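Side-chain contacts in EDD domain protein, DegV family (PDB 3JR7), which is of unknown function but belongs to the DegV family, whose members are thought to bind lipids: residues 136-141 and 172-177; 181-186 and 190-195; 210-213 and 217-220. All coordinates share one frame; numbering follows the deposited sequence.

Contact 1: 136-141 and 172-177; sequences SRSASV and EEQHTY
Ser138 and Thr176 meet hydroxyl to hydroxyl at a buried seam of the DegV (EDD) fold, where the loop following strand 130-135 of one sheet lies against the first residue of strand 176-179 in the other. Ser138 OG and Thr176 OG1 are 2.7 Å apart in a hydrogen bond whose direction is open, since either group could donate. Both side chains are set for it by their first torsion. With Ser138 OG turned anti to its own nitrogen (chi1 -176°), the hydroxyl points across to the strand, whereas Thr176 directs OG1 back beside its backbone N, with CG2, anti to the nitrogen, 3.9 Å from Ser138 OG.

A second layer of polar contacts shapes the loop itself. Ser138 N makes a weak bond to Ser136 OG at 3.0 Å, and that same hydroxyl is held by Thr103 O, which ties the turn back to the first sheet.

The remaining contacts are van der Waals. Gln174, just past the end of helix 160-173, runs out extended toward the loop and brings OE1 to 3.9 Å from Ser138 CB. The amide at its end is held from its nitrogen side, where NE2 bonds to Gly142 O and Tyr170 OH, while the chain packs on Leu145 and Ile146.

Arg137, Ser138, Ala139 and Thr176 all line the pocket that holds a polyether, probably from the crystallisation liquor. The side chain of Thr176 is about 4 Å from this bound polyether. The pairing of the two hydroxyls probably helps to fix this part of the pocket wall, consistent with a family thought to bind lipids. Thr176 OG1 also rests 3.5 Å from Ser138 CB.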
ATOM      1  N   SER A 136      -6.488  -5.534   0.473  1.00 18.80           N
ATOM      2  CA  SER A 136      -5.082  -5.890   0.315  1.00 17.99           C
ATOM      3  C   SER A 136      -4.473  -6.562   1.528  1.00 18.35           C
ATOM      4  O   SER A 136      -3.523  -7.203   1.353  1.00 17.93           O
ATOM      5  CB  SER A 136      -4.202  -4.672   0.009  1.00 18.49           C
ATOM      6  OG  SER A 136      -4.121  -3.788   1.105  1.00 17.27           O
ATOM      7  N   ARG A 137      -5.020  -6.383   2.734  1.00 18.62           N
ATOM      8  CA  ARG A 137      -4.375  -6.754   3.993  1.00 19.19           C
ATOM      9  C   ARG A 137      -2.967  -6.142   4.131  1.00 19.63           C
ATOM     10  O   ARG A 137      -2.072  -6.731   4.743  1.00 20.14           O
ATOM     11  CB  ARG A 137      -4.383  -8.274   4.157  1.00 21.31           C
ATOM     12  CG  ARG A 137      -5.873  -8.839   4.291  1.00 24.04           C
ATOM     13  CD  ARG A 137      -6.044 -10.278   3.773  1.00 30.75           C
ATOM     14  NE  ARG A 137      -7.464 -10.644   3.767  1.00 34.77           N
ATOM     15  CZ  ARG A 137      -8.342 -10.530   2.732  1.00 38.46           C
ATOM     16  NH1 ARG A 137      -8.008 -10.115   1.488  1.00 33.28           N
ATOM     17  NH2 ARG A 137      -9.631 -10.895   2.941  1.00 42.75           N
ATOM     18  N   SER A 138      -2.791  -4.962   3.538  1.00 18.98           N
ATOM     19  CA  SER A 138      -1.516  -4.334   3.371  1.00 18.98           C
ATOM     20  C   SER A 138      -1.721  -2.824   3.184  1.00 19.37           C
ATOM     21  O   SER A 138      -2.753  -2.288   3.586  1.00 18.96           O
ATOM     22  CB  SER A 138      -0.741  -4.996   2.194  1.00 20.29           C
ATOM     23  OG  SER A 138       0.615  -4.475   2.013  1.00 19.98           O
ATOM     24  N   ALA A 139      -0.732  -2.155   2.581  1.00 19.43           N
ATOM     25  CA  ALA A 139      -0.733  -0.717   2.372  1.00 18.37           C
ATOM     26  C   ALA A 139       0.308  -0.454   1.304  1.00 18.22           C
ATOM     27  O   ALA A 139       1.130  -1.324   0.980  1.00 18.28           O
ATOM     28  CB  ALA A 139      -0.335   0.020   3.660  1.00 17.69           C
ATOM     29  N   SER A 140       0.291   0.751   0.761  1.00 19.04           N
ATOM     30  CA  SER A 140       1.394   1.285  -0.037  1.00 19.09           C
ATOM     31  C   SER A 140       1.636   0.341  -1.206  1.00 19.05           C
ATOM     32  O   SER A 140       0.681  -0.034  -1.899  1.00 20.00           O
ATOM     33  CB  SER A 140       2.636   1.497   0.862  1.00 19.83           C
ATOM     34  OG  SER A 140       3.813   1.899   0.127  1.00 20.59           O
ATOM     35  N   VAL A 141       2.864  -0.098  -1.387  1.00 18.53           N
ATOM     36  CA  VAL A 141       3.251  -0.940  -2.511  1.00 19.21           C
ATOM     37  C   VAL A 141       2.659  -2.360  -2.474  1.00 19.77           C
ATOM     38  O   VAL A 141       2.636  -3.063  -3.501  1.00 19.94           O
ATOM     39  CB  VAL A 141       4.805  -1.003  -2.762  1.00 19.46           C
ATOM     40  CG1 VAL A 141       5.302   0.303  -3.428  1.00 18.46           C
ATOM     41  CG2 VAL A 141       5.564  -1.354  -1.491  1.00 19.73           C
ATOM     42  N   GLU A 172      -2.953 -13.636  -0.409  1.00 23.60           N
ATOM     43  CA  GLU A 172      -2.609 -14.618   0.629  1.00 26.33           C
ATOM     44  C   GLU A 172      -1.103 -14.937   0.668  1.00 25.77           C
ATOM     45  O   GLU A 172      -0.543 -15.095   1.748  1.00 26.68           O
ATOM     46  CB  GLU A 172      -3.444 -15.910   0.388  1.00 27.94           C
ATOM     47  CG  GLU A 172      -3.284 -17.015   1.451  1.00 33.28           C
ATOM     48  CD  GLU A 172      -2.230 -18.056   1.117  1.00 39.69           C
ATOM     49  OE1 GLU A 172      -1.661 -18.044  -0.009  1.00 42.34           O
ATOM     50  OE2 GLU A 172      -1.977 -18.909   1.997  1.00 45.67           O
ATOM     51  N   GLU A 173      -0.444 -14.970  -0.491  1.00 25.13           N
ATOM     52  CA  GLU A 173       1.010 -15.177  -0.545  1.00 25.73           C
ATOM     53  C   GLU A 173       1.819 -13.959  -0.122  1.00 25.76           C
ATOM     54  O   GLU A 173       2.946 -14.112   0.367  1.00 24.84           O
ATOM     55  CB  GLU A 173       1.460 -15.556  -1.957  1.00 26.95           C
ATOM     56  CG  GLU A 173       0.746 -16.843  -2.415  1.00 28.52           C
ATOM     57  CD  GLU A 173       0.851 -17.149  -3.927  1.00 33.47           C
ATOM     58  OE1 GLU A 173       1.012 -16.268  -4.789  1.00 36.24           O
ATOM     59  OE2 GLU A 173       0.737 -18.332  -4.254  1.00 36.12           O
ATOM     60  N   GLN A 174       1.245 -12.766  -0.322  1.00 24.71           N
ATOM     61  CA  GLN A 174       1.957 -11.496  -0.144  1.00 24.61           C
ATOM     62  C   GLN A 174       2.170 -11.123   1.320  1.00 24.44           C
ATOM     63  O   GLN A 174       1.204 -11.076   2.079  1.00 23.86           O
ATOM     64  CB  GLN A 174       1.168 -10.382  -0.838  1.00 24.56           C
ATOM     65  CG  GLN A 174       1.885  -9.043  -0.960  1.00 25.61           C
ATOM     66  CD  GLN A 174       0.941  -7.941  -1.434  1.00 23.46           C
ATOM     67  OE1 GLN A 174       0.031  -7.565  -0.703  1.00 21.76           O
ATOM     68  NE2 GLN A 174       1.191  -7.387  -2.637  1.00 19.98           N
ATOM     69  N   HIS A 175       3.421 -10.778   1.690  1.00 23.25           N
ATOM     70  CA  HIS A 175       3.765 -10.288   3.035  1.00 22.54           C
ATOM     71  C   HIS A 175       4.408  -8.894   2.941  1.00 22.36           C
ATOM     72  O   HIS A 175       5.131  -8.613   1.998  1.00 21.66           O
ATOM     73  CB  HIS A 175       4.822 -11.191   3.709  1.00 23.88           C
ATOM     74  CG  HIS A 175       4.388 -12.604   3.904  1.00 24.77           C
ATOM     75  ND1 HIS A 175       4.471 -13.544   2.900  1.00 29.03           N
ATOM     76  CD2 HIS A 175       3.802 -13.222   4.954  1.00 29.25           C
ATOM     77  CE1 HIS A 175       3.979 -14.690   3.339  1.00 29.59           C
ATOM     78  NE2 HIS A 175       3.555 -14.517   4.573  1.00 27.97           N
ATOM     79  N   THR A 176       4.175  -8.070   3.957  1.00 21.16           N
ATOM     80  CA  THR A 176       4.638  -6.691   4.023  1.00 20.64           C
ATOM     81  C   THR A 176       5.523  -6.513   5.254  1.00 20.66           C
ATOM     82  O   THR A 176       5.268  -7.085   6.340  1.00 21.36           O
ATOM     83  CB  THR A 176       3.428  -5.726   4.177  1.00 20.06           C
ATOM     84  OG1 THR A 176       2.527  -5.978   3.109  1.00 20.19           O
ATOM     85  CG2 THR A 176       3.838  -4.205   4.168  1.00 20.12           C
ATOM     86  N   TYR A 177       6.543  -5.692   5.089  1.00 20.74           N
ATOM     87  CA  TYR A 177       7.527  -5.407   6.148  1.00 21.11           C
ATOM     88  C   TYR A 177       7.885  -3.949   6.087  1.00 21.26           C
ATOM     89  O   TYR A 177       7.894  -3.367   5.000  1.00 22.11           O
ATOM     90  CB  TYR A 177       8.788  -6.223   5.884  1.00 21.50           C
ATOM     91  CG  TYR A 177       8.543  -7.685   5.679  1.00 21.92           C
ATOM     92  CD1 TYR A 177       8.697  -8.583   6.718  1.00 20.54           C
ATOM     93  CD2 TYR A 177       8.148  -8.172   4.429  1.00 21.69           C
ATOM     94  CE1 TYR A 177       8.442  -9.933   6.527  1.00 21.82           C
ATOM     95  CE2 TYR A 177       7.920  -9.487   4.234  1.00 22.46           C
ATOM     96  CZ  TYR A 177       8.074 -10.371   5.283  1.00 22.26           C
ATOM     97  OH  TYR A 177       7.833 -11.707   5.077  1.00 24.35           O
TER

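Contact 2: 181-186 and 190-195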
ATOM      1  N   GLU A 181      11.728   5.582  10.843  1.00 27.09           N
ATOM      2  CA  GLU A 181      12.384   6.414  11.868  1.00 28.56           C
ATOM      3  C   GLU A 181      11.369   6.837  12.896  1.00 29.80           C
ATOM      4  O   GLU A 181      11.722   7.041  14.058  1.00 29.96           O
ATOM      5  CB  GLU A 181      13.019   7.666  11.230  1.00 28.62           C
ATOM      6  CG  GLU A 181      14.086   7.372  10.202  1.00 31.54           C
ATOM      7  CD  GLU A 181      15.440   6.906  10.818  1.00 37.85           C
ATOM      8  OE1 GLU A 181      15.553   6.723  12.050  1.00 40.00           O
ATOM      9  OE2 GLU A 181      16.405   6.716  10.048  1.00 42.79           O
ATOM     10  N   ASN A 182      10.110   7.020  12.473  1.00 29.42           N
ATOM     11  CA  ASN A 182       9.109   7.623  13.345  1.00 29.33           C
ATOM     12  C   ASN A 182       7.736   6.897  13.307  1.00 28.73           C
ATOM     13  O   ASN A 182       6.958   7.101  12.386  1.00 27.84           O
ATOM     14  CB  ASN A 182       8.963   9.080  12.932  1.00 29.65           C
ATOM     15  CG  ASN A 182       7.952   9.832  13.773  1.00 32.04           C
ATOM     16  OD1 ASN A 182       7.468   9.311  14.781  1.00 35.02           O
ATOM     17  ND2 ASN A 182       7.645  11.087  13.371  1.00 30.97           N
ATOM     18  N   LEU A 183       7.460   6.092  14.338  1.00 28.54           N
ATOM     19  CA  LEU A 183       6.232   5.287  14.445  1.00 28.72           C
ATOM     20  C   LEU A 183       5.074   6.026  15.070  1.00 29.35           C
ATOM     21  O   LEU A 183       3.974   5.474  15.204  1.00 27.68           O
ATOM     22  CB  LEU A 183       6.485   4.020  15.273  1.00 28.89           C
ATOM     23  CG  LEU A 183       7.245   2.889  14.597  1.00 29.72           C
ATOM     24  CD1 LEU A 183       7.772   1.979  15.658  1.00 30.45           C
ATOM     25  CD2 LEU A 183       6.352   2.109  13.688  1.00 28.92           C
ATOM     26  N   ASP A 184       5.312   7.271  15.480  1.00 29.82           N
ATOM     27  CA  ASP A 184       4.323   7.969  16.284  1.00 30.80           C
ATOM     28  C   ASP A 184       2.973   8.203  15.580  1.00 29.08           C
ATOM     29  O   ASP A 184       1.938   8.202  16.252  1.00 28.21           O
ATOM     30  CB  ASP A 184       4.850   9.318  16.770  1.00 32.10           C
ATOM     31  CG  ASP A 184       5.995   9.189  17.786  1.00 37.25           C
ATOM     32  OD1 ASP A 184       6.391   8.065  18.224  1.00 42.47           O
ATOM     33  OD2 ASP A 184       6.529  10.257  18.119  1.00 43.89           O
ATOM     34  N   THR A 185       2.977   8.457  14.277  1.00 27.49           N
ATOM     35  CA  THR A 185       1.708   8.716  13.573  1.00 26.31           C
ATOM     36  C   THR A 185       0.845   7.437  13.565  1.00 26.39           C
ATOM     37  O   THR A 185      -0.351   7.487  13.885  1.00 26.57           O
ATOM     38  CB  THR A 185       1.936   9.265  12.163  1.00 26.34           C
ATOM     39  OG1 THR A 185       2.903  10.329  12.239  1.00 26.79           O
ATOM     40  CG2 THR A 185       0.606   9.814  11.550  1.00 23.19           C
ATOM     41  N   LEU A 186       1.466   6.296  13.291  1.00 25.23           N
ATOM     42  CA  LEU A 186       0.773   5.001  13.399  1.00 25.54           C
ATOM     43  C   LEU A 186       0.281   4.741  14.827  1.00 27.44           C
ATOM     44  O   LEU A 186      -0.864   4.288  15.047  1.00 26.48           O
ATOM     45  CB  LEU A 186       1.662   3.843  12.911  1.00 24.63           C
ATOM     46  CG  LEU A 186       1.807   3.668  11.370  1.00 21.95           C
ATOM     47  CD1 LEU A 186       3.049   2.804  11.014  1.00 17.65           C
ATOM     48  CD2 LEU A 186       0.481   3.150  10.664  1.00 21.74           C
ATOM     49  N   GLY A 190      -3.883   4.959  16.287  1.00 30.94           N
ATOM     50  CA  GLY A 190      -4.539   3.716  16.730  1.00 31.27           C
ATOM     51  C   GLY A 190      -4.306   2.529  15.798  1.00 31.01           C
ATOM     52  O   GLY A 190      -5.076   1.558  15.807  1.00 30.63           O
ATOM     53  N   ARG A 191      -3.244   2.594  14.999  1.00 29.97           N
ATOM     54  CA  ARG A 191      -2.892   1.515  14.053  1.00 29.41           C
ATOM     55  C   ARG A 191      -1.878   0.493  14.575  1.00 29.42           C
ATOM     56  O   ARG A 191      -1.496  -0.410  13.863  1.00 28.15           O
ATOM     57  CB  ARG A 191      -2.370   2.134  12.751  1.00 29.20           C
ATOM     58  CG  ARG A 191      -3.465   2.472  11.761  1.00 29.60           C
ATOM     59  CD  ARG A 191      -4.453   3.511  12.211  1.00 29.63           C
ATOM     60  NE  ARG A 191      -5.496   3.688  11.219  1.00 28.64           N
ATOM     61  CZ  ARG A 191      -6.374   4.682  11.206  1.00 31.16           C
ATOM     62  NH1 ARG A 191      -6.320   5.674  12.105  1.00 31.51           N
ATOM     63  NH2 ARG A 191      -7.301   4.706  10.266  1.00 29.84           N
ATOM     64  N   LEU A 192      -1.445   0.634  15.820  1.00 30.67           N
ATOM     65  CA  LEU A 192      -0.409  -0.242  16.376  1.00 32.46           C
ATOM     66  C   LEU A 192      -0.934  -0.938  17.635  1.00 34.86           C
ATOM     67  O   LEU A 192      -0.178  -1.305  18.529  1.00 32.36           O
ATOM     68  CB  LEU A 192       0.858   0.562  16.702  1.00 32.24           C
ATOM     69  CG  LEU A 192       1.642   1.203  15.571  1.00 30.60           C
ATOM     70  CD1 LEU A 192       2.998   1.698  16.113  1.00 28.31           C
ATOM     71  CD2 LEU A 192       1.863   0.151  14.450  1.00 30.11           C
ATOM     72  N   THR A 193      -2.244  -1.118  17.709  1.00 38.40           N
ATOM     73  CA  THR A 193      -2.806  -1.548  18.978  1.00 41.47           C
ATOM     74  C   THR A 193      -2.391  -2.990  19.305  1.00 43.46           C
ATOM     75  O   THR A 193      -2.147  -3.816  18.439  1.00 42.64           O
ATOM     76  CB  THR A 193      -4.317  -1.355  19.054  1.00 41.73           C
ATOM     77  OG1 THR A 193      -4.950  -2.101  18.025  1.00 44.46           O
ATOM     78  CG2 THR A 193      -4.669   0.117  18.908  1.00 43.58           C
ATOM     79  N   GLY A 194      -2.257  -3.263  20.591  1.00 46.44           N
ATOM     80  CA  GLY A 194      -1.724  -4.530  21.020  1.00 49.34           C
ATOM     81  C   GLY A 194      -0.224  -4.443  21.204  1.00 51.75           C
ATOM     82  O   GLY A 194       0.265  -4.732  22.303  1.00 53.10           O
ATOM     83  N   ILE A 195       0.496  -4.018  20.152  1.00 54.12           N
ATOM     84  CA  ILE A 195       1.970  -4.020  20.135  1.00 55.24           C
ATOM     85  C   ILE A 195       2.500  -3.164  21.264  1.00 57.05           C
ATOM     86  O   ILE A 195       2.245  -1.962  21.301  1.00 57.68           O
ATOM     87  CB  ILE A 195       2.573  -3.424  18.832  1.00 54.95           C
ATOM     88  CG1 ILE A 195       2.054  -4.135  17.581  1.00 54.19           C
ATOM     89  CG2 ILE A 195       4.092  -3.521  18.875  1.00 54.28           C
ATOM     90  CD1 ILE A 195       2.537  -3.501  16.299  1.00 51.30           C
TER
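Leu186 O accepts a hydrogen bond from Arg191 N at 2.9 Å, nearly along the C=O axis, and this is the outer bond of a Schellman motif that ends the short helix 184-188. Gly190 is the C-prime residue: its positive phi (82°), a backbone angle that suits glycine best, lets the chain reverse, and its own nitrogen pairs with Arg187 O in the inner bond of the motif. At the other end of the helix, Asn182 OD1 caps Asp184 N at 3.0 Å, with the donor standing above the plane of the amide carbonyl.

Once the chain has turned back, apolar side chains close on the helix. Leu192 lays its CG 3.7 Å from Leu186 CB, and its CD1 reaches 4.2 Å from Leu183 CD2, these two leucines crossing at about a right angle. Met209 and Ile217 of the adjoining strands also pack on Leu192. An alanine in place of Leu192 removes the branch that meets Leu183 and Leu186, and would probably open a gap between the helix and strands 205-211 and 217-224.

Arg191 plays two parts. Arg191 CB sits 3.7 Å from Leu186 CD2, but a bend at chi2 (63°) turns the rest of the chain off the helix, where NH1 bonds to Asn189 O and NE to Leu108 O. The side chain of Arg191 ends up about 4 Å from the bound polyether, so the helix end probably helps to place this pocket residue, while Arg191 CB stays 3.5 Å from Leu186 O.

Contact 3: 210-213 and 217-220; sequences GSTP and ICQK
The peptide plane that follows Gly210 is flanked by side chains from the facing strand: Cys218 SG lies over one face, 3.8 Å from Gly210 O, and Ile217 CG2 approaches the same oxygen from the other. Gly210 O accepts from Cys218 N at 2.8 Å, with an N-H...O angle of 168°, and Gly210 N returns a bond to Cys218 O at 2.9 Å. Together they make the antiparallel hydrogen-bonded pair of the beta hairpin 205-211/217-224, next to the non-hydrogen-bonded pair Ser211-Ile217. Ile217 CA adds a CA-H...O contact to Gly210 O at 3.3 Å.

On the face carrying Cys218, the sulfur is turned between its own backbone N and carbonyl carbon (chi1 64°), which brings it to 3.9 Å from Thr212 CG2. Thr212 OG1 is engaged by Thr216 OG1. Lys220 CG lies 3.9 Å from Gly210 N, and the chain bends beyond it. Ser211 brings the hairpin to the ligand pocket: its side chain is about 4 Å from the bound polyether, and its OG bonds to Thr176 N. The join therefore owes its directionality to backbone bonds, with the thiol, methyl and methylene groups contributing van der Waals contact around a residue that has no side chain.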
ATOM      1  N   GLY A 210       5.801  -5.540  10.468  1.00 22.77           N
ATOM      2  CA  GLY A 210       5.238  -6.270   9.363  1.00 23.38           C
ATOM      3  C   GLY A 210       3.725  -6.481   9.461  1.00 23.19           C
ATOM      4  O   GLY A 210       3.105  -6.202  10.492  1.00 23.69           O
ATOM      5  N   SER A 211       3.155  -6.973   8.377  1.00 22.74           N
ATOM      6  CA  SER A 211       1.776  -7.431   8.347  1.00 23.07           C
ATOM      7  C   SER A 211       1.614  -8.762   9.057  1.00 24.09           C
ATOM      8  O   SER A 211       2.546  -9.549   9.104  1.00 24.37           O
ATOM      9  CB  SER A 211       1.304  -7.670   6.909  1.00 22.46           C
ATOM     10  OG  SER A 211       2.146  -8.588   6.227  1.00 21.57           O
ATOM     11  N   THR A 212       0.386  -9.006   9.520  1.00 24.72           N
ATOM     12  CA  THR A 212      -0.082 -10.312   9.874  1.00 25.77           C
ATOM     13  C   THR A 212      -0.935 -10.755   8.738  1.00 26.09           C
ATOM     14  O   THR A 212      -1.366  -9.915   7.947  1.00 25.67           O
ATOM     15  CB  THR A 212      -0.976 -10.275  11.177  1.00 26.04           C
ATOM     16  OG1 THR A 212      -2.171  -9.498  10.974  1.00 23.64           O
ATOM     17  CG2 THR A 212      -0.179  -9.689  12.343  1.00 25.95           C
ATOM     18  N   PRO A 213      -1.227 -12.065   8.658  1.00 27.20           N
ATOM     19  CA  PRO A 213      -2.121 -12.517   7.581  1.00 27.72           C
ATOM     20  C   PRO A 213      -3.525 -11.881   7.635  1.00 27.71           C
ATOM     21  O   PRO A 213      -4.162 -11.762   6.613  1.00 28.61           O
ATOM     22  CB  PRO A 213      -2.143 -14.074   7.719  1.00 28.15           C
ATOM     23  CG  PRO A 213      -0.904 -14.398   8.574  1.00 28.41           C
ATOM     24  CD  PRO A 213      -0.736 -13.183   9.498  1.00 27.12           C
ATOM     25  N   ILE A 217      -0.787  -4.902  11.997  1.00 25.05           N
ATOM     26  CA  ILE A 217       0.642  -4.699  12.099  1.00 25.03           C
ATOM     27  C   ILE A 217       1.187  -5.440  13.314  1.00 26.12           C
ATOM     28  O   ILE A 217       0.579  -5.413  14.382  1.00 25.54           O
ATOM     29  CB  ILE A 217       0.961  -3.189  12.208  1.00 24.54           C
ATOM     30  CG1 ILE A 217       0.450  -2.473  10.933  1.00 22.40           C
ATOM     31  CG2 ILE A 217       2.495  -2.963  12.428  1.00 24.43           C
ATOM     32  CD1 ILE A 217       0.465  -0.959  10.968  1.00 19.73           C
ATOM     33  N   CYS A 218       2.327  -6.082  13.163  1.00 26.85           N
ATOM     34  CA  CYS A 218       3.030  -6.679  14.321  1.00 28.42           C
ATOM     35  C   CYS A 218       4.530  -6.306  14.270  1.00 28.36           C
ATOM     36  O   CYS A 218       5.043  -5.815  13.267  1.00 26.89           O
ATOM     37  CB  CYS A 218       2.882  -8.199  14.339  1.00 28.50           C
ATOM     38  SG  CYS A 218       3.657  -9.076  12.884  1.00 30.55           S
ATOM     39  N   GLN A 219       5.206  -6.539  15.379  1.00 29.02           N
ATOM     40  CA  GLN A 219       6.655  -6.427  15.421  1.00 29.30           C
ATOM     41  C   GLN A 219       7.301  -7.791  15.130  1.00 29.06           C
ATOM     42  O   GLN A 219       6.976  -8.802  15.747  1.00 28.85           O
ATOM     43  CB  GLN A 219       7.069  -5.889  16.768  1.00 29.31           C
ATOM     44  CG  GLN A 219       8.560  -5.653  16.825  1.00 30.75           C
ATOM     45  CD  GLN A 219       8.981  -4.851  18.005  1.00 32.01           C
ATOM     46  OE1 GLN A 219      10.033  -5.093  18.548  1.00 39.38           O
ATOM     47  NE2 GLN A 219       8.190  -3.898  18.399  1.00 30.29           N
ATOM     48  N   LYS A 220       8.182  -7.821  14.151  1.00 29.07           N
ATOM     49  CA  LYS A 220       8.891  -9.017  13.745  1.00 29.20           C
ATOM     50  C   LYS A 220      10.258  -9.131  14.382  1.00 29.78           C
ATOM     51  O   LYS A 220      10.757 -10.227  14.536  1.00 30.32           O
ATOM     52  CB  LYS A 220       9.118  -8.970  12.234  1.00 30.53           C
ATOM     53  CG  LYS A 220       7.852  -8.738  11.399  1.00 32.12           C
ATOM     54  CD  LYS A 220       6.930  -9.900  11.499  1.00 36.13           C
ATOM     55  CE  LYS A 220       7.320 -11.024  10.559  1.00 40.12           C
ATOM     56  NZ  LYS A 220       6.443 -12.250  10.782  1.00 42.30           N
TER

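In the fold
The three contacts follow one another along the chain without interleaving. Contact 1 joins the loop leaving one sheet to strand 176-179 of the other; contact 3 is the hairpin of strands 205-211 and 217-224 at the margin of that second sheet. Their centres are about 10 Å apart, and a probable hydrogen bond from Ser211 N to Thr176 O links the neighbouring strands. Contact 2, about 17 Å from contact 1 and about 12 Å from contact 3 between centres, covers the hairpin, Leu192 and Ile195 packing on Ile217. All three supply residues to the polyether pocket, so this possible lipid site draws its wall from several successive pieces of chain.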